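Local atomic coordinates of acyl-CoA dehydrogenase (Mycobacterium thermoresistibile, PDB entry 3NF4), a protein that binds flavin adenine dinucleotide and, like other acyl-CoA dehydrogenases, probably catalyses the flavin-dependent alpha,beta-dehydrogenation of acyl-CoA thioesters. Residues Ala324-Leu329 and Leu379-Gly384; Ala21-Leu26 and Leu81-Glu86; Arg41-Glu46 and Leu212-Thr217. One frame throughout, in Å; residues are numbered along the deposited sequence.

From the N terminus, helix 18-35 opens contact 2, which closes at helix 77-88 and makes a loop confined to the N-terminal helical domain. Before it closes, contact 3 starts at the end of helix 39-45. That contact ends far along the chain at 212-217, the loop that runs into strand 217-228, so contacts 2 and 3 cross, and contact 3 ties the N-terminal helices to the middle beta domain. Contact 1 follows in series: it joins helix 321-346 to helix 374-383 within the C-terminal helical domain. The centres of contacts 1 and 3 lie about 31 Å apart, on opposite sides of the chain's centre.

Contact 1. Residues Ala324-Leu329 and Leu379-Gly384; sequences ASIAKL and LVIARG
Val380 is the first residue of 379-384 to meet helix 324-329, while Leu379 just before it touches the bound FAD. The CG1 methyl of Val380 lies anti to its backbone N (chi1 160°) and comes up against the hydroxyl of Ser325, with Val380 CG1 3.3 Å from Ser325 OG. That hydroxyl is hydrogen-bonded to OE1 of Gln377, one turn earlier on helix 374-383, so its polar need is met beside the valine methyl.

Ile381 comes next and takes part in three of the four touching pairs. Ile381 CG1 lies 3.9 Å from CB of Ser325, and the two residues also have the closest pair of CA atoms across the segments, at 6.9 Å. Further out, Ile381 CD1 reaches CG1 of Ile326 at 3.8 Å, the two isoleucine side chains crossing at about a right angle. CD2 of Leu329, one turn on from Ser325, closes in more loosely on Ile381 CD1 at 4.4 Å. The next residue, Ala382, packs on Gly290 of the second subunit, whose Ala294 and Ala301 also pack on Ile381 and Ile326.

The two short helical segments run nearly antiparallel, at 149°, with their axes 9.9 Å apart, a usual spacing for packed helices. They join two helices of the C-terminal helical domain of the acyl-CoA dehydrogenase fold, against a neighbouring subunit. Across them the joining is apolar: Ile381, Ile326, Leu329 and Val380 are held by van der Waals contact around one buried hydroxyl, whose polar partner is the side-chain amide of Gln377.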
# COMPACT_ATOMS: atom_id res chain seq x y z
N ALA A 324 3.03 -5.95 21.68
CA ALA A 324 4.45 -5.88 21.40
C ALA A 324 4.84 -6.36 19.99
O ALA A 324 5.74 -5.81 19.39
CB ALA A 324 5.31 -6.62 22.49
N SER A 325 4.16 -7.40 19.48
CA SER A 325 4.31 -7.82 18.07
C SER A 325 3.84 -6.74 17.08
O SER A 325 4.50 -6.47 16.06
CB SER A 325 3.57 -9.13 17.79
OG SER A 325 4.35 -10.20 18.28
N ILE A 326 2.69 -6.16 17.40
CA ILE A 326 2.10 -5.09 16.60
C ILE A 326 3.07 -3.88 16.60
O ILE A 326 3.39 -3.35 15.53
CB ILE A 326 0.69 -4.75 17.14
CG1 ILE A 326 -0.29 -5.87 16.77
CG2 ILE A 326 0.19 -3.41 16.67
CD1 ILE A 326 -1.70 -5.70 17.40
N ALA A 327 3.57 -3.48 17.76
CA ALA A 327 4.53 -2.36 17.82
C ALA A 327 5.79 -2.55 16.93
O ALA A 327 6.20 -1.65 16.20
CB ALA A 327 4.93 -2.05 19.27
N LYS A 328 6.39 -3.75 16.96
CA LYS A 328 7.62 -4.03 16.21
C LYS A 328 7.37 -4.04 14.69
O LYS A 328 8.10 -3.40 13.94
CB LYS A 328 8.24 -5.35 16.71
CG LYS A 328 9.64 -5.65 16.19
CD LYS A 328 9.61 -6.40 14.86
CE LYS A 328 11.02 -6.73 14.40
NZ LYS A 328 11.09 -7.00 12.95
N LEU A 329 6.32 -4.74 14.24
CA LEU A 329 5.87 -4.73 12.84
C LEU A 329 5.60 -3.31 12.31
O LEU A 329 6.13 -2.92 11.26
CB LEU A 329 4.59 -5.55 12.67
CG LEU A 329 3.91 -5.46 11.30
CD1 LEU A 329 4.68 -6.28 10.28
CD2 LEU A 329 2.50 -5.96 11.35
N LEU A 379 2.43 -13.95 11.88
CA LEU A 379 2.02 -15.31 12.24
C LEU A 379 1.70 -15.36 13.76
O LEU A 379 0.69 -15.91 14.17
CB LEU A 379 3.10 -16.33 11.82
CG LEU A 379 2.92 -17.82 12.13
CD1 LEU A 379 1.53 -18.38 11.67
CD2 LEU A 379 4.08 -18.70 11.55
N VAL A 380 2.53 -14.71 14.56
CA VAL A 380 2.22 -14.55 16.00
C VAL A 380 0.84 -13.87 16.25
O VAL A 380 -0.00 -14.43 16.97
CB VAL A 380 3.39 -13.87 16.76
CG1 VAL A 380 2.96 -13.23 18.10
CG2 VAL A 380 4.48 -14.90 17.00
N ILE A 381 0.61 -12.72 15.61
CA ILE A 381 -0.66 -12.00 15.72
C ILE A 381 -1.89 -12.85 15.29
O ILE A 381 -2.92 -12.85 15.98
CB ILE A 381 -0.62 -10.64 14.93
CG1 ILE A 381 0.48 -9.73 15.50
CG2 ILE A 381 -1.97 -9.95 14.97
CD1 ILE A 381 1.11 -8.67 14.54
N ALA A 382 -1.80 -13.54 14.16
CA ALA A 382 -2.92 -14.38 13.74
C ALA A 382 -3.24 -15.49 14.75
O ALA A 382 -4.42 -15.79 14.98
CB ALA A 382 -2.68 -14.99 12.37
N ARG A 383 -2.20 -16.11 15.33
CA ARG A 383 -2.40 -17.15 16.36
C ARG A 383 -3.15 -16.60 17.58
O ARG A 383 -4.06 -17.27 18.08
CB ARG A 383 -1.06 -17.81 16.78
CG ARG A 383 -0.45 -18.75 15.73
CD ARG A 383 0.85 -19.39 16.22
NE ARG A 383 1.53 -20.19 15.19
CZ ARG A 383 2.84 -20.47 15.17
NH1 ARG A 383 3.65 -20.01 16.13
NH2 ARG A 383 3.34 -21.20 14.19
N GLY A 384 -2.79 -15.39 18.02
CA GLY A 384 -3.49 -14.69 19.10
C GLY A 384 -4.95 -14.34 18.80
O GLY A 384 -5.67 -13.94 19.70

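Contact 2. Residues Ala21-Leu26 and Leu81-Glu86; sequences AELIEL and LQVLEE
Ile24 has CG1 anti to its carbonyl carbon, and a chi2 of -70° then bends CD1 out of the extended course, bringing it against helix 81-86. On the other side, Val83 places CG2 anti to its own carbonyl carbon, and this methyl receives the contact: Ile24 CD1 lies 3.8 Å from Val83 CG2, the two side chains sliding past each other in opposite directions. Ile24 CD1 also rests on the helix backbone, 4.0 Å from the carbonyl carbon C of Gln82. Leu23 adds a second, looser touch, with Leu23 CD2 4.2 Å from Val83 CG2 and the side chains crossing at about a right angle. One turn on, Ile24 CG2 approaches OE2 of Glu86 at 4.3 Å, but that carboxylate is committed to salt bridges with Arg13 and Arg90.

The two segments run roughly parallel, 24° apart, with axes 10.0 Å from each other, and pack two helices of the N-terminal helical domain. Helix 77-88 is well enclosed: besides helix 18-35 here, it meets helix 289-315 through Leu81 and Gln82, which touch Tyr307, and helix 92-104 through Leu84, while Leu61 and Leu64 from a loop pack on Val83.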
# COMPACT_ATOMS: atom_id res chain seq x y z
N ALA A 21 12.00 13.91 32.65
CA ALA A 21 12.32 14.97 31.69
C ALA A 21 13.79 15.35 31.69
O ALA A 21 14.38 15.58 30.61
CB ALA A 21 11.46 16.21 31.93
N GLU A 22 14.39 15.40 32.88
CA GLU A 22 15.82 15.70 33.02
C GLU A 22 16.71 14.54 32.54
O GLU A 22 17.82 14.77 32.04
CB GLU A 22 16.16 16.09 34.48
N LEU A 23 16.23 13.31 32.69
CA LEU A 23 16.97 12.13 32.22
C LEU A 23 17.02 12.11 30.69
O LEU A 23 18.03 11.74 30.08
CB LEU A 23 16.35 10.83 32.76
CG LEU A 23 16.89 9.50 32.22
CD1 LEU A 23 18.37 9.28 32.64
CD2 LEU A 23 16.03 8.33 32.62
N ILE A 24 15.93 12.54 30.06
CA ILE A 24 15.91 12.70 28.62
C ILE A 24 16.93 13.77 28.23
O ILE A 24 17.72 13.59 27.29
CB ILE A 24 14.51 13.01 28.10
CG1 ILE A 24 13.59 11.79 28.29
CG2 ILE A 24 14.54 13.51 26.65
CD1 ILE A 24 13.90 10.57 27.38
N GLU A 25 16.93 14.86 29.00
CA GLU A 25 17.84 15.97 28.77
C GLU A 25 19.28 15.54 28.90
O GLU A 25 20.12 15.94 28.10
CB GLU A 25 17.53 17.11 29.74
CG GLU A 25 17.83 18.50 29.17
CD GLU A 25 17.15 18.74 27.81
OE1 GLU A 25 15.90 18.72 27.74
OE2 GLU A 25 17.89 18.95 26.81
N LEU A 26 19.57 14.71 29.89
CA LEU A 26 20.93 14.18 30.03
C LEU A 26 21.35 13.33 28.79
O LEU A 26 22.49 13.44 28.32
CB LEU A 26 21.09 13.40 31.34
CG LEU A 26 22.40 12.65 31.62
CD1 LEU A 26 23.57 13.61 31.83
CD2 LEU A 26 22.25 11.74 32.84
N LEU A 81 12.42 3.21 27.11
CA LEU A 81 12.29 3.09 25.65
C LEU A 81 12.51 4.41 24.90
O LEU A 81 13.05 4.39 23.77
CB LEU A 81 10.95 2.47 25.25
CG LEU A 81 10.75 0.99 25.62
CD1 LEU A 81 9.36 0.49 25.27
CD2 LEU A 81 11.84 0.11 24.97
N GLN A 82 12.10 5.52 25.53
CA GLN A 82 12.23 6.86 24.92
C GLN A 82 13.69 7.39 25.01
O GLN A 82 14.12 8.21 24.18
CB GLN A 82 11.18 7.86 25.51
CG GLN A 82 9.69 7.49 25.27
CD GLN A 82 8.68 8.62 25.59
OE1 GLN A 82 8.62 9.66 24.92
NE2 GLN A 82 7.85 8.38 26.60
N VAL A 83 14.45 6.91 26.00
CA VAL A 83 15.90 7.17 26.04
C VAL A 83 16.62 6.43 24.90
O VAL A 83 17.50 6.98 24.21
CB VAL A 83 16.54 6.74 27.38
CG1 VAL A 83 18.08 6.75 27.27
CG2 VAL A 83 16.06 7.62 28.53
N LEU A 84 16.23 5.17 24.73
CA LEU A 84 16.69 4.35 23.61
C LEU A 84 16.37 5.02 22.26
O LEU A 84 17.19 5.02 21.35
CB LEU A 84 16.05 2.96 23.71
CG LEU A 84 16.74 1.79 23.00
CD1 LEU A 84 18.24 1.68 23.42
CD2 LEU A 84 16.01 0.48 23.23
N GLU A 85 15.19 5.62 22.15
CA GLU A 85 14.81 6.33 20.92
C GLU A 85 15.74 7.53 20.60
O GLU A 85 16.11 7.75 19.44
CB GLU A 85 13.34 6.77 20.99
CG GLU A 85 12.75 7.12 19.64
CD GLU A 85 11.59 8.11 19.67
OE1 GLU A 85 10.54 7.89 20.32
OE2 GLU A 85 11.71 9.11 18.97
N GLU A 86 16.11 8.29 21.64
CA GLU A 86 16.96 9.48 21.50
C GLU A 86 18.37 9.07 21.07
O GLU A 86 18.93 9.66 20.15
CB GLU A 86 17.02 10.29 22.81
CG GLU A 86 15.72 11.05 23.20
CD GLU A 86 15.37 12.23 22.28
OE1 GLU A 86 16.22 12.63 21.44
OE2 GLU A 86 14.24 12.77 22.38

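Contact 3. Residues Arg41-Glu46 and Leu212-Thr217; sequences RHEKDE and LHAVPT
His213 and two glutamates, Glu43 and Glu46, make up most of this contact, which ties the end of helix 39-45 in the N-terminal helical domain to the middle-domain loop leading to Thr217 of the FAD pocket. The Glu43 chain folds at chi2 (-65°), placing CD toward the loop backbone, where the two oxygens take consecutive amides. Glu43 OE1 uses its syn lone pair to accept from His213 N, at 2.7 Å and with an N-H...O angle of 161°. Glu43 OE2 takes Ala214 N at 3.2 Å, a donor that arrives from above the carboxylate plane, and is also hydrogen-bonded to the indole NE1 of Trp91.

Glu46, the first residue to leave the helix, meets the imidazole of His213 over its face. Its carboxylate lies almost parallel to the ring, the planes 10° apart, with Glu46 OE2 3.6 Å above the ring plane of His213 and over its centre. Glu46 CG makes a CH-pi contact, 4.1 Å from the His213 ring centroid. Glu46 OE2 also forms a salt bridge with Arg353 of the third subunit, which packs on His213 as well, so the stack lies at a subunit interface.

With three N-H groups gripping it, the buried Glu43 carboxylate is probably ionised. The two nearby carboxylates could favour a protonated His213, although Arg362 and the neighbouring subunit's Arg353, both packed against the histidine, would oppose this.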
# COMPACT_ATOMS: atom_id res chain seq x y z
N ARG A 41 32.20 8.79 10.31
CA ARG A 41 33.53 8.27 9.99
C ARG A 41 33.69 6.79 10.38
O ARG A 41 34.33 6.04 9.66
CB ARG A 41 34.62 9.14 10.63
CG ARG A 41 36.05 8.65 10.42
CD ARG A 41 36.40 8.54 8.91
NE ARG A 41 37.17 9.68 8.43
CZ ARG A 41 38.47 9.65 8.14
NH1 ARG A 41 39.18 8.52 8.26
NH2 ARG A 41 39.07 10.76 7.72
N HIS A 42 33.13 6.40 11.51
CA HIS A 42 33.20 5.02 11.94
C HIS A 42 32.31 4.09 11.11
O HIS A 42 32.65 2.92 10.92
CB HIS A 42 32.82 4.90 13.40
CG HIS A 42 33.94 5.16 14.35
ND1 HIS A 42 35.04 4.35 14.44
CD2 HIS A 42 34.12 6.15 15.26
CE1 HIS A 42 35.87 4.83 15.36
NE2 HIS A 42 35.33 5.92 15.87
N GLU A 43 31.16 4.58 10.66
CA GLU A 43 30.30 3.77 9.82
C GLU A 43 30.90 3.62 8.42
O GLU A 43 30.81 2.57 7.81
CB GLU A 43 28.86 4.31 9.75
CG GLU A 43 27.98 3.96 10.96
CD GLU A 43 27.71 2.46 11.13
OE1 GLU A 43 27.62 1.72 10.11
OE2 GLU A 43 27.59 2.00 12.30
N LYS A 44 31.52 4.69 7.94
CA LYS A 44 32.18 4.68 6.64
C LYS A 44 33.43 3.76 6.62
O LYS A 44 33.63 3.05 5.65
CB LYS A 44 32.56 6.10 6.19
CG LYS A 44 33.36 6.14 4.87
CD LYS A 44 34.12 7.45 4.71
CE LYS A 44 34.86 7.53 3.34
NZ LYS A 44 36.10 6.68 3.25
N ASP A 45 34.24 3.81 7.69
CA ASP A 45 35.47 3.00 7.81
C ASP A 45 35.24 1.58 8.30
O ASP A 45 36.11 0.74 8.12
CB ASP A 45 36.47 3.65 8.77
CG ASP A 45 37.18 4.86 8.18
OD1 ASP A 45 37.26 4.98 6.94
OD2 ASP A 45 37.70 5.69 8.98
N GLU A 46 34.07 1.33 8.90
CA GLU A 46 33.68 0.02 9.49
C GLU A 46 34.54 -0.37 10.70
O GLU A 46 34.99 -1.50 10.84
CB GLU A 46 33.56 -1.10 8.42
CG GLU A 46 32.72 -0.66 7.20
CD GLU A 46 32.27 -1.80 6.24
OE1 GLU A 46 32.27 -2.99 6.63
OE2 GLU A 46 31.90 -1.49 5.08
N LEU A 212 24.99 -0.71 9.08
CA LEU A 212 25.07 -0.97 10.54
C LEU A 212 26.42 -1.60 10.90
O LEU A 212 26.50 -2.65 11.54
CB LEU A 212 23.92 -1.89 10.96
CG LEU A 212 23.16 -1.76 12.28
CD1 LEU A 212 22.15 -0.56 12.27
CD2 LEU A 212 22.42 -3.11 12.61
N HIS A 213 27.50 -0.95 10.47
CA HIS A 213 28.83 -1.59 10.40
C HIS A 213 29.64 -1.58 11.69
O HIS A 213 30.45 -2.50 11.89
CB HIS A 213 29.70 -0.91 9.33
CG HIS A 213 29.10 -0.90 7.96
ND1 HIS A 213 28.91 -2.05 7.22
CD2 HIS A 213 28.72 0.12 7.16
CE1 HIS A 213 28.41 -1.74 6.03
NE2 HIS A 213 28.29 -0.42 5.97
N ALA A 214 29.44 -0.57 12.55
CA ALA A 214 30.37 -0.27 13.64
C ALA A 214 30.57 -1.37 14.71
O ALA A 214 31.70 -1.72 15.04
CB ALA A 214 30.00 1.03 14.30
N VAL A 215 29.47 -1.85 15.29
CA VAL A 215 29.49 -2.94 16.24
C VAL A 215 29.46 -4.23 15.39
O VAL A 215 28.54 -4.39 14.57
CB VAL A 215 28.23 -2.89 17.14
CG1 VAL A 215 28.19 -4.06 18.10
CG2 VAL A 215 28.14 -1.58 17.92
N PRO A 216 30.42 -5.16 15.58
CA PRO A 216 30.49 -6.31 14.67
C PRO A 216 29.45 -7.41 14.97
O PRO A 216 29.01 -7.57 16.10
CB PRO A 216 31.92 -6.84 14.90
CG PRO A 216 32.24 -6.47 16.35
CD PRO A 216 31.33 -5.30 16.74
N THR A 217 29.08 -8.15 13.93
CA THR A 217 28.22 -9.31 14.01
C THR A 217 29.05 -10.55 13.58
O THR A 217 29.55 -10.59 12.47
CB THR A 217 26.97 -9.12 13.07
OG1 THR A 217 26.27 -7.91 13.42
CG2 THR A 217 26.01 -10.30 13.16